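Local structure of putative hemin ABC transport system, membrane protein (Burkholderia cenocepacia J2315, 5B57) at residues G148-T151 and L152-G156; V281-Q284 and R285-R289; A315-C318 and V319-C323. The protein probably forms the membrane-spanning permease part of an ABC importer that carries heme across the cell membrane. All coordinates share one frame; numbering follows the deposited sequence.

How the interactions relate
All three interactions are local contacts along or at the ends of single helices of one mostly helical transmembrane subunit, and they come in series along the chain. Interaction 1 closes helix 141-154, interaction 2 opens helix 283-305, and interaction 3 lies on helix 311-323, the next helix. The centres of interactions 2 and 3 are 24 Å apart. Interaction 1 lies farther off, with its centre 35 Å from that of interaction 2 and 38 Å from that of interaction 3, on the opposite side of the chain's centre. None touches another: they belong to well-separated regions of the permease. Interactions 2 and 3 also reach another protein chain of the assembly; interaction 1 does not.

Interaction 1 (G148-T151 and L152-G156); sequences GATT and LIVLG
The flat groups that meet between G148-T151 and L152-G156 are peptides: the T151 carbonyl has the L155 amide above its plane, 37° out of it, with L155 N 3.0 Å from T151 O. I153 CG1 packs close to A149 O, and the same oxygen also accepts I153 N at 3.1 Å. The remaining turns are closed by L152 N to G148 O, 3.2 Å, and by V154 N to T150 O, 3.0 Å.

Between side chains the clearest meeting is that of T150 and V154, one turn apart and pointing the same way. The methyl T150 CG2 lies 3.9 Å from V154 CG2, and the pair continues into L217 on helix 196-220. Because the T150 hydroxyl stands opposite its own carbonyl carbon (chi1 -59°), OG1 turns back to bond the carbonyl of A146 and CG2 is left for the valine. T151 does likewise, with OG1 on the carbonyl of L147, while its methyl comes within 4.3 Å of L155 CD1, from T151 CG2. Both hydroxyls thus find acceptors within their own helix. On other flanks L152 leans on helix 168-188 and I153 on helix 223-234.

L155 is the first residue to leave helical backbone angles, yet its amide still bonds back to T151. This is the C-terminal turn of helix 141-154, a helix end packed among neighbouring helices of a FecCD-type permease.

Interaction 2 (V281-Q284 and R285-R289); sequences VPVQ and RLKRR
V281 and L286 meet across the start of helix 283-305, an apolar side-chain contact five residues apart at the point where a loop turns into a helix. V281 CG1 comes 3.8 Å from L286 CD2, and the two side chains pass at a slant. L286 has CG swung opposite its backbone N (chi1 170°), and with chi2 near 59° this points CD2 back toward V281. Both side chains also pack against helix 263-269, V281 on A265 and A268, L286 on A265 and L269.

P282 occupies the N-cap position and is the centre of an inverse gamma turn. Its carbonyl begins the helix by accepting L286 N at 2.9 Å; K287 N to V283 O at 3.0 Å and R288 N to Q284 O at 3.3 Å carry the pattern on. The short helices 263-269 and 273-278, just upstream, probably correspond to the pair that in the related BtuC meets the ATPase subunits. V281 itself packs on an aromatic side chain of another protein chain, consistent with such an interface.

The proline ring has an arginine next to it: P282 CG lies at the edge of the R289 guanidinium, near its plane and 4.0 Å from NH1, with the two side chains at about a right angle. The NE of R289 makes a salt bridge to E262. K287 runs out fully extended beyond CG, its aliphatic start beside V283 O and its NZ in a salt bridge with E273. Q284 is bent at chi2 (-59°), and its OE1 accepts a hydrogen bond from the backbone N of L194.

Interaction 3 (A315-C318 and V319-C323); sequences APHC and VRLAC
P316 and R320 meet on helix 311-323, which is kinked at the proline: P316 N has no hydrogen to give to the turn before it. This helix follows helix 283-305 in the FecCD-type permease fold, and the predicted transmembrane span that begins in that earlier helix runs through to H317.

Backbone bonds carry the helix past the kink. V319 N binds A315 O at 3.3 Å in a nearly straight bond, and L321 N binds H317 O at 3.3 Å. Two others are weak, R320 N to P316 O and A322 N to C318 O.

Among the apolar contacts, the CD1 methyl of L321 lies obliquely against the H317 imidazole, next to CD2 and NE2. P316 packs outward on A123 of helix 94-128 and on A334 of helix 327-352, and the H317 ring meets that of F371 nearly perpendicularly.

The polar part centres on R320. Its chain bends at chi3 (-55°) and folds back along the helix, laying one face of the guanidinium over P316 O, which sits above the centre of the group, 3.3 Å from CZ. Since this oxygen is over the face, R320 NE makes no bond to it. The edge of the group is used instead, toward the histidine and toward Q126 of helix 94-128, whose OE1 accepts from NH2. An aromatic side chain of another protein chain also packs on R320.

The first torsion of H317 sets the ring beside the arginine, and its turn about CB-CG (chi2 80°) brings ND1 round to NH2. R320 NH2 donates to H317 ND1 at 3.3 Å, ND1 lying in the guanidinium plane while NH2 is tilted 19° out of the imidazole plane.

Interaction 1 (G148-T151 and L152-G156)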
loop_
_atom_site.group_PDB
_atom_site.type_symbol
_atom_site.label_atom_id
_atom_site.label_comp_id
_atom_site.label_asym_id
_atom_site.label_seq_id
_atom_site.Cartn_x
_atom_site.Cartn_y
_atom_site.Cartn_z
ATOM N N GLY A 148 5.700 -30.021 -1.637
ATOM C CA GLY A 148 6.569 -31.171 -1.834
ATOM C C GLY A 148 6.631 -32.076 -0.619
ATOM O O GLY A 148 6.672 -33.302 -0.743
ATOM N N ALA A 149 6.639 -31.477 0.573
ATOM C CA ALA A 149 6.598 -32.264 1.799
ATOM C C ALA A 149 5.310 -33.088 1.902
ATOM O O ALA A 149 5.342 -34.236 2.354
ATOM C CB ALA A 149 6.751 -31.343 3.008
ATOM N N THR A 150 4.170 -32.523 1.496
ATOM C CA THR A 150 2.924 -33.263 1.631
ATOM C C THR A 150 2.744 -34.259 0.491
ATOM O O THR A 150 2.233 -35.370 0.707
ATOM C CB THR A 150 1.746 -32.293 1.697
ATOM O OG1 THR A 150 1.931 -31.434 2.813
ATOM C CG2 THR A 150 0.430 -33.036 1.916
ATOM N N THR A 151 3.153 -33.881 -0.727
ATOM C CA THR A 151 3.142 -34.827 -1.840
ATOM C C THR A 151 3.845 -36.127 -1.466
ATOM O O THR A 151 3.368 -37.220 -1.792
ATOM C CB THR A 151 3.804 -34.205 -3.064
ATOM O OG1 THR A 151 3.067 -33.044 -3.465
ATOM C CG2 THR A 151 3.839 -35.193 -4.195
ATOM N N LEU A 152 4.969 -36.024 -0.747
ATOM C CA LEU A 152 5.741 -37.204 -0.384
ATOM C C LEU A 152 5.133 -37.953 0.794
ATOM O O LEU A 152 5.066 -39.187 0.769
ATOM C CB LEU A 152 7.191 -36.833 -0.055
ATOM C CG LEU A 152 7.990 -38.078 0.412
ATOM C CD1 LEU A 152 8.167 -39.086 -0.681
ATOM C CD2 LEU A 152 9.340 -37.753 0.965
ATOM N N ILE A 153 4.718 -37.246 1.845
ATOM C CA ILE A 153 4.173 -37.938 3.017
ATOM C C ILE A 153 2.927 -38.738 2.638
ATOM O O ILE A 153 2.715 -39.848 3.138
ATOM C CB ILE A 153 3.893 -36.935 4.155
ATOM C CG1 ILE A 153 5.172 -36.248 4.644
ATOM C CG2 ILE A 153 3.124 -37.586 5.308
ATOM C CD1 ILE A 153 4.934 -35.335 5.823
ATOM N N VAL A 154 2.104 -38.208 1.722
ATOM C CA VAL A 154 0.796 -38.793 1.425
ATOM C C VAL A 154 0.843 -39.779 0.262
ATOM O O VAL A 154 0.097 -40.769 0.265
ATOM C CB VAL A 154 -0.238 -37.681 1.164
ATOM C CG1 VAL A 154 -1.592 -38.289 0.754
ATOM C CG2 VAL A 154 -0.370 -36.774 2.390
ATOM N N LEU A 155 1.698 -39.543 -0.742
ATOM C CA LEU A 155 1.863 -40.513 -1.816
ATOM C C LEU A 155 3.113 -41.351 -1.612
ATOM O O LEU A 155 4.021 -41.305 -2.454
ATOM C CB LEU A 155 1.876 -39.797 -3.165
ATOM C CG LEU A 155 0.621 -38.931 -3.354
ATOM C CD1 LEU A 155 0.674 -38.100 -4.609
ATOM C CD2 LEU A 155 -0.651 -39.767 -3.327
ATOM N N GLY A 156 3.189 -42.125 -0.518
ATOM C CA GLY A 156 4.343 -42.935 -0.177
ATOM C C GLY A 156 4.942 -43.719 -1.337
ATOM O O GLY A 156 6.127 -43.565 -1.652
#

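Interaction 2 (V281-Q284 and R285-R289)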
loop_
_atom_site.group_PDB
_atom_site.type_symbol
_atom_site.label_atom_id
_atom_site.label_comp_id
_atom_site.label_asym_id
_atom_site.label_seq_id
_atom_site.Cartn_x
_atom_site.Cartn_y
_atom_site.Cartn_z
ATOM N N VAL A 281 22.733 0.930 -10.633
ATOM C CA VAL A 281 22.302 -0.350 -10.083
ATOM C C VAL A 281 21.454 -1.038 -11.142
ATOM O O VAL A 281 20.483 -0.439 -11.623
ATOM C CB VAL A 281 21.501 -0.167 -8.781
ATOM C CG1 VAL A 281 20.955 -1.497 -8.273
ATOM C CG2 VAL A 281 22.345 0.477 -7.715
ATOM N N PRO A 282 21.774 -2.222 -11.535
ATOM C CA PRO A 282 20.941 -2.970 -12.507
ATOM C C PRO A 282 19.729 -3.611 -11.849
ATOM O O PRO A 282 19.651 -4.819 -11.684
ATOM C CB PRO A 282 21.911 -4.027 -13.031
ATOM C CG PRO A 282 22.803 -4.269 -11.877
ATOM C CD PRO A 282 23.020 -2.934 -11.229
ATOM N N VAL A 283 18.750 -2.771 -11.490
ATOM C CA VAL A 283 17.711 -3.187 -10.541
ATOM C C VAL A 283 16.940 -4.430 -10.997
ATOM O O VAL A 283 16.408 -5.157 -10.151
ATOM C CB VAL A 283 16.773 -2.008 -10.220
ATOM C CG1 VAL A 283 17.307 -0.731 -10.819
ATOM C CG2 VAL A 283 15.347 -2.279 -10.669
ATOM N N GLN A 284 16.902 -4.725 -12.302
ATOM C CA GLN A 284 16.246 -5.959 -12.715
ATOM C C GLN A 284 17.100 -7.182 -12.379
ATOM O O GLN A 284 16.595 -8.161 -11.817
ATOM C CB GLN A 284 15.899 -5.890 -14.197
ATOM C CG GLN A 284 14.896 -4.788 -14.470
ATOM C CD GLN A 284 13.622 -5.021 -13.678
ATOM O OE1 GLN A 284 13.196 -6.168 -13.514
ATOM N NE2 GLN A 284 13.031 -3.949 -13.146
ATOM N N ARG A 285 18.402 -7.142 -12.691
ATOM C CA ARG A 285 19.280 -8.220 -12.250
ATOM C C ARG A 285 19.305 -8.308 -10.738
ATOM O O ARG A 285 19.454 -9.404 -10.184
ATOM C CB ARG A 285 20.711 -8.027 -12.765
ATOM C CG ARG A 285 20.878 -7.918 -14.276
ATOM C CD ARG A 285 20.881 -9.278 -14.944
ATOM N NE ARG A 285 22.009 -10.116 -14.525
ATOM C CZ ARG A 285 22.059 -11.437 -14.690
ATOM N NH1 ARG A 285 21.042 -12.080 -15.257
ATOM N NH2 ARG A 285 23.121 -12.116 -14.282
ATOM N N LEU A 286 19.169 -7.171 -10.049
ATOM C CA LEU A 286 19.208 -7.188 -8.585
ATOM C C LEU A 286 18.001 -7.919 -8.015
ATOM O O LEU A 286 18.140 -8.739 -7.099
ATOM C CB LEU A 286 19.284 -5.769 -8.035
ATOM C CG LEU A 286 19.090 -5.590 -6.530
ATOM C CD1 LEU A 286 20.141 -6.382 -5.796
ATOM C CD2 LEU A 286 19.153 -4.106 -6.115
ATOM N N LYS A 287 16.804 -7.633 -8.543
ATOM C CA LYS A 287 15.620 -8.343 -8.077
ATOM C C LYS A 287 15.795 -9.855 -8.230
ATOM O O LYS A 287 15.532 -10.610 -7.293
ATOM C CB LYS A 287 14.385 -7.832 -8.817
ATOM C CG LYS A 287 14.089 -6.364 -8.522
ATOM C CD LYS A 287 12.778 -5.837 -9.156
ATOM C CE LYS A 287 12.357 -4.479 -8.529
ATOM N NZ LYS A 287 11.009 -3.908 -8.908
ATOM N N ARG A 288 16.299 -10.315 -9.373
ATOM C CA ARG A 288 16.376 -11.756 -9.579
ATOM C C ARG A 288 17.446 -12.396 -8.707
ATOM O O ARG A 288 17.268 -13.521 -8.255
ATOM C CB ARG A 288 16.603 -12.065 -11.065
ATOM C CG ARG A 288 16.982 -13.510 -11.380
ATOM C CD ARG A 288 17.134 -13.785 -12.902
ATOM N NE ARG A 288 16.804 -15.186 -13.220
ATOM C CZ ARG A 288 16.742 -15.710 -14.450
ATOM N NH1 ARG A 288 16.419 -16.992 -14.607
ATOM N NH2 ARG A 288 17.004 -14.966 -15.525
ATOM N N ARG A 289 18.540 -11.698 -8.418
ATOM C CA ARG A 289 19.621 -12.330 -7.666
ATOM C C ARG A 289 19.247 -12.512 -6.206
ATOM O O ARG A 289 19.570 -13.537 -5.605
ATOM C CB ARG A 289 20.913 -11.522 -7.818
ATOM C CG ARG A 289 21.657 -11.923 -9.092
ATOM C CD ARG A 289 23.026 -11.283 -9.261
ATOM N NE ARG A 289 22.932 -9.832 -9.443
ATOM C CZ ARG A 289 23.800 -9.094 -10.138
ATOM N NH1 ARG A 289 23.615 -7.781 -10.232
ATOM N NH2 ARG A 289 24.841 -9.664 -10.745
#

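Interaction 3 (A315-C318 and V319-C323)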
loop_
_atom_site.group_PDB
_atom_site.type_symbol
_atom_site.label_atom_id
_atom_site.label_comp_id
_atom_site.label_asym_id
_atom_site.label_seq_id
_atom_site.Cartn_x
_atom_site.Cartn_y
_atom_site.Cartn_z
ATOM N N ALA A 315 13.486 -9.904 13.390
ATOM C CA ALA A 315 14.905 -9.637 13.585
ATOM C C ALA A 315 15.392 -8.458 12.755
ATOM O O ALA A 315 15.927 -7.512 13.350
ATOM C CB ALA A 315 15.717 -10.911 13.354
ATOM N N PRO A 316 15.201 -8.390 11.435
ATOM C CA PRO A 316 15.765 -7.241 10.705
ATOM C C PRO A 316 15.125 -5.929 11.076
ATOM O O PRO A 316 15.660 -4.876 10.699
ATOM C CB PRO A 316 15.516 -7.585 9.234
ATOM C CG PRO A 316 14.406 -8.488 9.255
ATOM C CD PRO A 316 14.403 -9.246 10.548
ATOM N N HIS A 317 14.017 -5.951 11.818
ATOM C CA HIS A 317 13.381 -4.718 12.253
ATOM C C HIS A 317 13.989 -4.156 13.527
ATOM O O HIS A 317 14.056 -2.938 13.680
ATOM C CB HIS A 317 11.884 -4.921 12.466
ATOM C CG HIS A 317 11.123 -3.635 12.556
ATOM N ND1 HIS A 317 10.759 -2.903 11.443
ATOM C CD2 HIS A 317 10.698 -2.926 13.628
ATOM C CE1 HIS A 317 10.120 -1.813 11.826
ATOM N NE2 HIS A 317 10.075 -1.800 13.147
ATOM N N CYS A 318 14.445 -4.988 14.446
ATOM C CA CYS A 318 15.082 -4.424 15.631
ATOM C C CYS A 318 16.486 -3.951 15.308
ATOM O O CYS A 318 16.910 -2.882 15.772
ATOM C CB CYS A 318 15.099 -5.445 16.766
ATOM S SG CYS A 318 13.521 -6.288 17.008
ATOM N N VAL A 319 17.217 -4.729 14.510
ATOM C CA VAL A 319 18.572 -4.333 14.159
ATOM C C VAL A 319 18.542 -3.006 13.434
ATOM O O VAL A 319 19.424 -2.152 13.624
ATOM C CB VAL A 319 19.241 -5.418 13.309
ATOM C CG1 VAL A 319 20.502 -4.852 12.667
ATOM C CG2 VAL A 319 19.494 -6.695 14.143
ATOM N N ARG A 320 17.498 -2.792 12.624
ATOM C CA ARG A 320 17.349 -1.520 11.913
ATOM C C ARG A 320 17.151 -0.351 12.884
ATOM O O ARG A 320 17.870 0.653 12.819
ATOM C CB ARG A 320 16.185 -1.612 10.934
ATOM C CG ARG A 320 16.574 -1.924 9.510
ATOM C CD ARG A 320 15.411 -1.569 8.603
ATOM N NE ARG A 320 14.200 -2.253 9.041
ATOM C CZ ARG A 320 13.744 -3.367 8.485
ATOM N NH1 ARG A 320 14.391 -3.917 7.463
ATOM N NH2 ARG A 320 12.631 -3.921 8.934
ATOM N N LEU A 321 16.167 -0.469 13.788
ATOM C CA LEU A 321 15.922 0.545 14.810
ATOM C C LEU A 321 17.123 0.796 15.714
ATOM O O LEU A 321 17.150 1.816 16.411
ATOM C CB LEU A 321 14.737 0.135 15.673
ATOM C CG LEU A 321 13.429 0.192 14.894
ATOM C CD1 LEU A 321 12.381 -0.817 15.411
ATOM C CD2 LEU A 321 12.886 1.629 14.910
ATOM N N ALA A 322 18.104 -0.113 15.750
ATOM C CA ALA A 322 19.323 0.126 16.512
ATOM C C ALA A 322 20.442 0.704 15.668
ATOM O O ALA A 322 21.323 1.365 16.213
ATOM C CB ALA A 322 19.812 -1.165 17.179
ATOM N N CYS A 323 20.452 0.477 14.362
ATOM C CA CYS A 323 21.615 0.878 13.584
ATOM C C CYS A 323 21.258 1.511 12.242
ATOM O O CYS A 323 22.174 1.814 11.454
ATOM C CB CYS A 323 22.537 -0.328 13.364
ATOM S SG CYS A 323 22.726 -1.425 14.810
#